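Local coordinates for acyl-CoA dehydrogenase family protein (Porphyromonas gingivalis, PDB 2OKU) that is the C-terminal helical domain of a flavoprotein that probably oxidises acyl-CoA thioesters with bound FAD, at residues Ala47-Val52 / Ile109-Arg114; Ile18-Gln23 / Ala75-Leu80. All coordinates share one frame; numbering follows the deposited sequence.

Contact 1: residues Ala47-Val52 / Ile109-Arg114; sequences ALIAFV and IDSYVR
Leu48 packs as a knob into a hole on the surface of residues 109-114, among Ile109, Asp110, Val113 and Arg114. Its CB lies 4.0 Å from Asp110 OD1, and CG touches both that carboxylate oxygen and Val113 CG1. With CG anti to the backbone N (chi1 -171°), the branch reaches across to the other helix and its two methyls part. CD1 packs 3.7 Å from Val113 CG1 and lies against Asp110 OD1 and Arg114 NE, whereas CD2 turns to Ile109, 3.8 Å from its CG2. A forked leucine suits this hole because each methyl fills a different part of it. The polar groups that CD1 touches are paired: Arg114 NE gives a nearly straight bond of 2.9 Å (165°) to Asp110 OD1, a salt bridge one turn apart on the same helix, with the acceptor in the guanidinium plane.

The extended Arg114 chain also serves as an apolar surface. Its CG stands over the centre of the Phe51 ring, 4.1 Å from the centroid, in a CH-pi contact, while NH1 lies 3.6 Å from Phe51 CD1, the ring and guanidinium planes inclined rather than stacked. Val52 CG2 meets Val113 CG1 at 3.5 Å, a tight fit between beta-branched side chains. The two segments run nearly parallel, at 13°, in the C-terminal helical bundle; helix 58-87 flanks both, its Thr72 touching Ile49 and its Glu70 touching Ile109.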
ATOM      1  N   ALA A  47     -15.954 -12.427   2.802  1.00 20.66           N
ATOM      2  CA  ALA A  47     -17.034 -13.067   2.042  1.00 20.81           C
ATOM      3  C   ALA A  47     -16.457 -13.958   0.951  1.00 20.45           C
ATOM      4  O   ALA A  47     -16.946 -15.054   0.738  1.00 21.10           O
ATOM      5  CB  ALA A  47     -17.980 -12.035   1.442  1.00 20.93           C
ATOM      6  N   LEU A  48     -15.412 -13.500   0.272  1.00 20.10           N
ATOM      7  CA  LEU A  48     -14.793 -14.302  -0.810  1.00 20.34           C
ATOM      8  C   LEU A  48     -14.099 -15.553  -0.255  1.00 20.36           C
ATOM      9  O   LEU A  48     -14.197 -16.629  -0.827  1.00 19.94           O
ATOM     10  CB  LEU A  48     -13.801 -13.475  -1.633  1.00 20.12           C
ATOM     11  CG  LEU A  48     -13.305 -14.180  -2.899  1.00 20.31           C
ATOM     12  CD1 LEU A  48     -14.471 -14.355  -3.905  1.00 18.57           C
ATOM     13  CD2 LEU A  48     -12.127 -13.410  -3.541  1.00 20.90           C
ATOM     14  N   ILE A  49     -13.423 -15.403   0.886  1.00 20.75           N
ATOM     15  CA  ILE A  49     -12.831 -16.559   1.559  1.00 21.23           C
ATOM     16  C   ILE A  49     -13.912 -17.590   1.878  1.00 21.50           C
ATOM     17  O   ILE A  49     -13.710 -18.770   1.586  1.00 21.94           O
ATOM     18  CB  ILE A  49     -12.077 -16.143   2.843  1.00 20.73           C
ATOM     19  CG1 ILE A  49     -10.837 -15.343   2.429  1.00 21.42           C
ATOM     20  CG2 ILE A  49     -11.716 -17.393   3.717  1.00 20.39           C
ATOM     21  CD1 ILE A  49     -10.164 -14.502   3.560  1.00 21.21           C
ATOM     22  N   ALA A  50     -15.042 -17.137   2.449  1.00 21.67           N
ATOM     23  CA  ALA A  50     -16.206 -18.010   2.744  1.00 22.24           C
ATOM     24  C   ALA A  50     -16.759 -18.675   1.494  1.00 22.18           C
ATOM     25  O   ALA A  50     -17.093 -19.867   1.518  1.00 22.73           O
ATOM     26  CB  ALA A  50     -17.319 -17.232   3.457  1.00 21.43           C
ATOM     27  N   PHE A  51     -16.875 -17.909   0.417  1.00 22.14           N
ATOM     28  CA  PHE A  51     -17.326 -18.446  -0.872  1.00 23.39           C
ATOM     29  C   PHE A  51     -16.507 -19.678  -1.284  1.00 23.92           C
ATOM     30  O   PHE A  51     -17.071 -20.683  -1.747  1.00 24.69           O
ATOM     31  CB  PHE A  51     -17.309 -17.365  -1.962  1.00 23.58           C
ATOM     32  CG  PHE A  51     -17.543 -17.895  -3.344  1.00 22.96           C
ATOM     33  CD1 PHE A  51     -18.834 -18.057  -3.824  1.00 25.53           C
ATOM     34  CD2 PHE A  51     -16.483 -18.263  -4.148  1.00 23.43           C
ATOM     35  CE1 PHE A  51     -19.064 -18.572  -5.114  1.00 26.08           C
ATOM     36  CE2 PHE A  51     -16.691 -18.766  -5.422  1.00 24.89           C
ATOM     37  CZ  PHE A  51     -17.974 -18.921  -5.913  1.00 25.90           C
ATOM     38  N   VAL A  52     -15.194 -19.603  -1.110  1.00 23.66           N
ATOM     39  CA  VAL A  52     -14.282 -20.702  -1.475  1.00 24.31           C
ATOM     40  C   VAL A  52     -14.288 -21.840  -0.432  1.00 25.26           C
ATOM     41  O   VAL A  52     -14.495 -23.013  -0.790  1.00 26.48           O
ATOM     42  CB  VAL A  52     -12.821 -20.204  -1.684  1.00 23.44           C
ATOM     43  CG1 VAL A  52     -11.868 -21.385  -1.942  1.00 22.57           C
ATOM     44  CG2 VAL A  52     -12.732 -19.174  -2.845  1.00 19.59           C
ATOM     45  N   ILE A 109     -10.080  -9.877  -8.523  1.00 18.85           N
ATOM     46  CA  ILE A 109      -9.970 -11.145  -7.809  1.00 19.05           C
ATOM     47  C   ILE A 109     -11.357 -11.704  -7.515  1.00 19.03           C
ATOM     48  O   ILE A 109     -11.638 -12.857  -7.814  1.00 18.42           O
ATOM     49  CB  ILE A 109      -9.182 -11.039  -6.489  1.00 17.84           C
ATOM     50  CG1 ILE A 109      -7.726 -10.603  -6.719  1.00 19.01           C
ATOM     51  CG2 ILE A 109      -9.252 -12.411  -5.739  1.00 19.33           C
ATOM     52  CD1 ILE A 109      -6.984 -10.076  -5.456  1.00 20.26           C
ATOM     53  N   ASP A 110     -12.223 -10.889  -6.917  1.00 19.49           N
ATOM     54  CA  ASP A 110     -13.584 -11.331  -6.579  1.00 19.62           C
ATOM     55  C   ASP A 110     -14.356 -11.892  -7.809  1.00 19.53           C
ATOM     56  O   ASP A 110     -14.944 -12.957  -7.738  1.00 19.67           O
ATOM     57  CB  ASP A 110     -14.360 -10.154  -5.978  1.00 20.09           C
ATOM     58  CG  ASP A 110     -15.682 -10.582  -5.413  1.00 21.54           C
ATOM     59  OD1 ASP A 110     -15.683 -11.195  -4.352  1.00 23.24           O
ATOM     60  OD2 ASP A 110     -16.708 -10.295  -6.044  1.00 22.12           O
ATOM     61  N   SER A 111     -14.320 -11.157  -8.912  1.00 20.02           N
ATOM     62  CA  SER A 111     -14.950 -11.543 -10.181  1.00 20.78           C
ATOM     63  C   SER A 111     -14.406 -12.886 -10.721  1.00 20.96           C
ATOM     64  O   SER A 111     -15.169 -13.799 -11.039  1.00 20.18           O
ATOM     65  CB  SER A 111     -14.774 -10.404 -11.188  1.00 21.32           C
ATOM     66  OG  SER A 111     -15.330 -10.753 -12.448  1.00 27.84           O
ATOM     67  N   TYR A 112     -13.083 -12.999 -10.766  1.00 20.50           N
ATOM     68  CA  TYR A 112     -12.424 -14.217 -11.208  1.00 20.37           C
ATOM     69  C   TYR A 112     -12.778 -15.424 -10.367  1.00 19.78           C
ATOM     70  O   TYR A 112     -13.185 -16.450 -10.894  1.00 19.25           O
ATOM     71  CB  TYR A 112     -10.893 -14.050 -11.247  1.00 20.95           C
ATOM     72  CG  TYR A 112     -10.220 -15.380 -11.612  1.00 20.61           C
ATOM     73  CD1 TYR A 112     -10.039 -15.733 -12.943  1.00 21.16           C
ATOM     74  CD2 TYR A 112      -9.814 -16.256 -10.636  1.00 21.11           C
ATOM     75  CE1 TYR A 112      -9.449 -16.950 -13.301  1.00 23.46           C
ATOM     76  CE2 TYR A 112      -9.203 -17.480 -10.970  1.00 21.50           C
ATOM     77  CZ  TYR A 112      -9.033 -17.807 -12.317  1.00 23.06           C
ATOM     78  OH  TYR A 112      -8.444 -18.999 -12.667  1.00 22.79           O
ATOM     79  N   VAL A 113     -12.615 -15.301  -9.051  1.00 20.32           N
ATOM     80  CA  VAL A 113     -12.867 -16.411  -8.129  1.00 20.37           C
ATOM     81  C   VAL A 113     -14.325 -16.863  -8.149  1.00 21.23           C
ATOM     82  O   VAL A 113     -14.617 -18.078  -8.147  1.00 21.35           O
ATOM     83  CB  VAL A 113     -12.402 -16.062  -6.700  1.00 19.37           C
ATOM     84  CG1 VAL A 113     -12.849 -17.133  -5.680  1.00 19.19           C
ATOM     85  CG2 VAL A 113     -10.878 -15.864  -6.706  1.00 19.23           C
ATOM     86  N   ARG A 114     -15.235 -15.897  -8.188  1.00 21.83           N
ATOM     87  CA  ARG A 114     -16.663 -16.199  -8.224  1.00 22.60           C
ATOM     88  C   ARG A 114     -17.146 -16.790  -9.562  1.00 23.16           C
ATOM     89  O   ARG A 114     -18.129 -17.528  -9.586  1.00 25.03           O
ATOM     90  CB  ARG A 114     -17.465 -14.954  -7.829  1.00 22.61           C
ATOM     91  CG  ARG A 114     -17.331 -14.657  -6.320  1.00 21.89           C
ATOM     92  CD  ARG A 114     -18.130 -13.426  -5.902  1.00 23.10           C
ATOM     93  NE  ARG A 114     -17.875 -13.108  -4.496  1.00 20.90           N
ATOM     94  CZ  ARG A 114     -18.515 -13.673  -3.478  1.00 23.52           C
ATOM     95  NH1 ARG A 114     -19.472 -14.562  -3.703  1.00 23.88           N
ATOM     96  NH2 ARG A 114     -18.225 -13.323  -2.234  1.00 22.19           N
TER

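Contact 2: residues Ile18-Gln23 / Ala75-Leu80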
ATOM      1  N   ILE A  18      -8.205  -5.933  11.901  1.00 20.41           N
ATOM      2  CA  ILE A  18      -8.836  -4.813  11.246  1.00 20.71           C
ATOM      3  C   ILE A  18     -10.050  -4.344  12.055  1.00 20.87           C
ATOM      4  O   ILE A  18     -10.186  -3.156  12.353  1.00 21.54           O
ATOM      5  CB  ILE A  18      -9.290  -5.179   9.813  1.00 20.02           C
ATOM      6  CG1 ILE A  18      -8.048  -5.175   8.884  1.00 20.76           C
ATOM      7  CG2 ILE A  18     -10.412  -4.196   9.348  1.00 20.07           C
ATOM      8  CD1 ILE A  18      -8.290  -5.762   7.501  1.00 19.80           C
ATOM      9  N   ARG A  19     -10.919  -5.268  12.416  1.00 20.82           N
ATOM     10  CA  ARG A  19     -12.163  -4.894  13.071  1.00 22.66           C
ATOM     11  C   ARG A  19     -11.968  -4.461  14.525  1.00 23.12           C
ATOM     12  O   ARG A  19     -12.611  -3.515  14.990  1.00 22.65           O
ATOM     13  CB  ARG A  19     -13.171  -6.034  12.980  1.00 22.52           C
ATOM     14  CG  ARG A  19     -13.680  -6.213  11.591  1.00 23.64           C
ATOM     15  CD  ARG A  19     -14.415  -7.508  11.437  1.00 23.33           C
ATOM     16  NE  ARG A  19     -14.951  -7.618  10.105  1.00 22.69           N
ATOM     17  CZ  ARG A  19     -15.453  -8.729   9.580  1.00 22.58           C
ATOM     18  NH1 ARG A  19     -15.495  -9.851  10.284  1.00 24.25           N
ATOM     19  NH2 ARG A  19     -15.931  -8.695   8.346  1.00 23.66           N
ATOM     20  N   GLU A  20     -11.059  -5.136  15.220  1.00 23.52           N
ATOM     21  CA  GLU A  20     -10.870  -4.948  16.660  1.00 24.49           C
ATOM     22  C   GLU A  20      -9.891  -3.822  16.986  1.00 24.25           C
ATOM     23  O   GLU A  20     -10.019  -3.193  18.037  1.00 24.71           O
ATOM     24  CB  GLU A  20     -10.459  -6.290  17.330  1.00 24.74           C
ATOM     25  CG  GLU A  20     -11.558  -7.350  17.242  1.00 27.10           C
ATOM     26  CD  GLU A  20     -11.108  -8.817  17.541  1.00 28.30           C
ATOM     27  OE1 GLU A  20     -10.040  -9.056  18.137  1.00 29.39           O
ATOM     28  OE2 GLU A  20     -11.868  -9.744  17.161  1.00 35.47           O
ATOM     29  N   GLU A  21      -8.939  -3.535  16.099  1.00 23.37           N
ATOM     30  CA  GLU A  21      -7.953  -2.482  16.311  1.00 23.50           C
ATOM     31  C   GLU A  21      -8.045  -1.362  15.272  1.00 23.09           C
ATOM     32  O   GLU A  21      -8.318  -0.209  15.617  1.00 21.99           O
ATOM     33  CB  GLU A  21      -6.522  -3.033  16.314  1.00 23.76           C
ATOM     34  CG  GLU A  21      -5.480  -1.953  16.578  1.00 25.06           C
ATOM     35  CD  GLU A  21      -4.031  -2.467  16.614  1.00 26.67           C
ATOM     36  OE1 GLU A  21      -3.833  -3.684  16.762  1.00 30.61           O
ATOM     37  OE2 GLU A  21      -3.106  -1.624  16.523  1.00 32.00           O
ATOM     38  N   TYR A  22      -7.781  -1.677  14.009  1.00 21.70           N
ATOM     39  CA  TYR A  22      -7.625  -0.588  13.028  1.00 22.66           C
ATOM     40  C   TYR A  22      -8.920   0.197  12.812  1.00 22.22           C
ATOM     41  O   TYR A  22      -8.899   1.428  12.686  1.00 22.32           O
ATOM     42  CB  TYR A  22      -7.114  -1.106  11.701  1.00 22.50           C
ATOM     43  CG  TYR A  22      -5.789  -1.811  11.720  1.00 23.09           C
ATOM     44  CD1 TYR A  22      -4.803  -1.501  12.651  1.00 24.10           C
ATOM     45  CD2 TYR A  22      -5.506  -2.801  10.775  1.00 25.80           C
ATOM     46  CE1 TYR A  22      -3.584  -2.169  12.656  1.00 24.96           C
ATOM     47  CE2 TYR A  22      -4.279  -3.451  10.762  1.00 26.62           C
ATOM     48  CZ  TYR A  22      -3.319  -3.130  11.696  1.00 24.37           C
ATOM     49  OH  TYR A  22      -2.101  -3.787  11.673  1.00 23.94           O
ATOM     50  N   GLN A  23     -10.041  -0.506  12.741  1.00 21.92           N
ATOM     51  CA  GLN A  23     -11.327   0.169  12.550  1.00 22.79           C
ATOM     52  C   GLN A  23     -11.785   0.946  13.798  1.00 23.60           C
ATOM     53  O   GLN A  23     -12.765   1.687  13.727  1.00 24.20           O
ATOM     54  CB  GLN A  23     -12.410  -0.823  12.130  1.00 21.95           C
ATOM     55  CG  GLN A  23     -12.351  -1.220  10.627  1.00 21.73           C
ATOM     56  CD  GLN A  23     -12.900  -0.097   9.749  1.00 23.33           C
ATOM     57  OE1 GLN A  23     -13.948   0.467  10.064  1.00 22.03           O
ATOM     58  NE2 GLN A  23     -12.204   0.230   8.652  1.00 20.85           N
ATOM     59  N   ALA A  75      -6.986  -5.193   1.730  1.00 18.99           N
ATOM     60  CA  ALA A  75      -7.642  -4.622   2.903  1.00 19.99           C
ATOM     61  C   ALA A  75      -6.676  -4.217   4.012  1.00 19.83           C
ATOM     62  O   ALA A  75      -6.827  -3.135   4.573  1.00 20.26           O
ATOM     63  CB  ALA A  75      -8.714  -5.596   3.458  1.00 20.45           C
ATOM     64  N   VAL A  76      -5.712  -5.080   4.347  1.00 19.28           N
ATOM     65  CA  VAL A  76      -4.712  -4.780   5.377  1.00 19.47           C
ATOM     66  C   VAL A  76      -3.869  -3.587   4.990  1.00 19.13           C
ATOM     67  O   VAL A  76      -3.768  -2.601   5.757  1.00 18.59           O
ATOM     68  CB  VAL A  76      -3.805  -5.991   5.661  1.00 19.27           C
ATOM     69  CG1 VAL A  76      -2.634  -5.610   6.638  1.00 19.39           C
ATOM     70  CG2 VAL A  76      -4.652  -7.191   6.203  1.00 18.48           C
ATOM     71  N   PHE A  77      -3.302  -3.653   3.786  1.00 18.91           N
ATOM     72  CA  PHE A  77      -2.416  -2.594   3.278  1.00 19.37           C
ATOM     73  C   PHE A  77      -3.139  -1.260   3.334  1.00 19.47           C
ATOM     74  O   PHE A  77      -2.565  -0.255   3.758  1.00 20.79           O
ATOM     75  CB  PHE A  77      -1.988  -2.904   1.849  1.00 19.51           C
ATOM     76  CG  PHE A  77      -0.907  -3.972   1.717  1.00 18.52           C
ATOM     77  CD1 PHE A  77      -0.471  -4.752   2.787  1.00 20.21           C
ATOM     78  CD2 PHE A  77      -0.352  -4.212   0.461  1.00 20.23           C
ATOM     79  CE1 PHE A  77       0.524  -5.711   2.616  1.00 19.73           C
ATOM     80  CE2 PHE A  77       0.625  -5.182   0.279  1.00 21.43           C
ATOM     81  CZ  PHE A  77       1.065  -5.939   1.351  1.00 19.60           C
ATOM     82  N   GLY A  78      -4.406  -1.254   2.915  1.00 19.18           N
ATOM     83  CA  GLY A  78      -5.205  -0.025   2.863  1.00 19.03           C
ATOM     84  C   GLY A  78      -5.325   0.612   4.232  1.00 19.15           C
ATOM     85  O   GLY A  78      -5.225   1.850   4.404  1.00 18.01           O
ATOM     86  N   HIS A  79      -5.517  -0.240   5.242  1.00 18.98           N
ATOM     87  CA  HIS A  79      -5.539   0.249   6.626  1.00 18.71           C
ATOM     88  C   HIS A  79      -4.201   0.833   7.052  1.00 19.52           C
ATOM     89  O   HIS A  79      -4.196   1.853   7.723  1.00 19.38           O
ATOM     90  CB  HIS A  79      -5.973  -0.846   7.597  1.00 18.87           C
ATOM     91  CG  HIS A  79      -7.454  -1.075   7.631  1.00 17.96           C
ATOM     92  ND1 HIS A  79      -8.078  -1.976   6.803  1.00 17.54           N
ATOM     93  CD2 HIS A  79      -8.430  -0.508   8.378  1.00 17.85           C
ATOM     94  CE1 HIS A  79      -9.382  -1.956   7.040  1.00 18.93           C
ATOM     95  NE2 HIS A  79      -9.623  -1.077   8.001  1.00 16.91           N
ATOM     96  N   LEU A  80      -3.073   0.207   6.681  1.00 18.93           N
ATOM     97  CA  LEU A  80      -1.768   0.745   7.066  1.00 19.81           C
ATOM     98  C   LEU A  80      -1.570   2.137   6.493  1.00 20.48           C
ATOM     99  O   LEU A  80      -1.050   3.045   7.160  1.00 19.58           O
ATOM    100  CB  LEU A  80      -0.636  -0.171   6.621  1.00 20.06           C
ATOM    101  CG  LEU A  80      -0.693  -1.589   7.150  1.00 20.61           C
ATOM    102  CD1 LEU A  80       0.439  -2.432   6.535  1.00 21.67           C
ATOM    103  CD2 LEU A  80      -0.613  -1.594   8.678  1.00 23.09           C
TER
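His79 projects from helix 75-80 toward Ile18, Tyr22 and Gln23, joining two nearly parallel segments in the all-helical C-terminal domain of an acyl-CoA dehydrogenase relative. Over one face of its imidazole lies Ile18 CG1, 4.1 Å from the ring centroid in a CH-pi contact offset toward the rim, and Ile18 CG2 comes 3.4 Å from His79 CE1. Tyr22 packs CB against His79 CD2 at 3.6 Å; the two rings, their planes 29° apart, are slid so far that they barely overlap. A flat, two-nitrogen ring suits this place, offering a face to isoleucine and polar edges to hydrogen-bonding partners.

Farther out, Ile18 CD1 rests on Ala75 CB and Val76 CG2, and Leu80 CD2 lies near the Tyr22 hydroxyl. The bent Gln23 chain (chi2 -76°) brings its amide to His79, nearly perpendicular to the imidazole plane, and NE2 also bonds to Lys35 O. From the same helix, Phe77 meets Tyr98 and Phe91 of the second subunit edge-to-face.

Both imidazole nitrogens are engaged: Gln23 NE2 donates to His79 NE2 at 3.0 Å, nearly straight at 176°, while His79 ND1 donates to Ala75 O at 2.8 Å, on the opposite face of that carbonyl's plane from His79 N.

How the contacts relate
After two short helices, 2-5 and 7-11, the chain forms helix 13-22, at whose C-terminal end lie residues 18-23 of contact 2. Helix 32-53 follows, with residues 47-52 of contact 1 near its C-terminal end. The long helix 58-87 then returns residues 75-80 to helix 13-22, closing contact 2 over 51 intervening residues. Helix 92-115 brings residues 109-114 back to helix 32-53, closing contact 1 over 56. The segments alternate, so the two closures cross rather than nest. Their centres lie about 20 Å apart on opposite sides of the chain's centre, and together they tie helix 13-22 to helix 58-87 and helix 32-53 to helix 92-115.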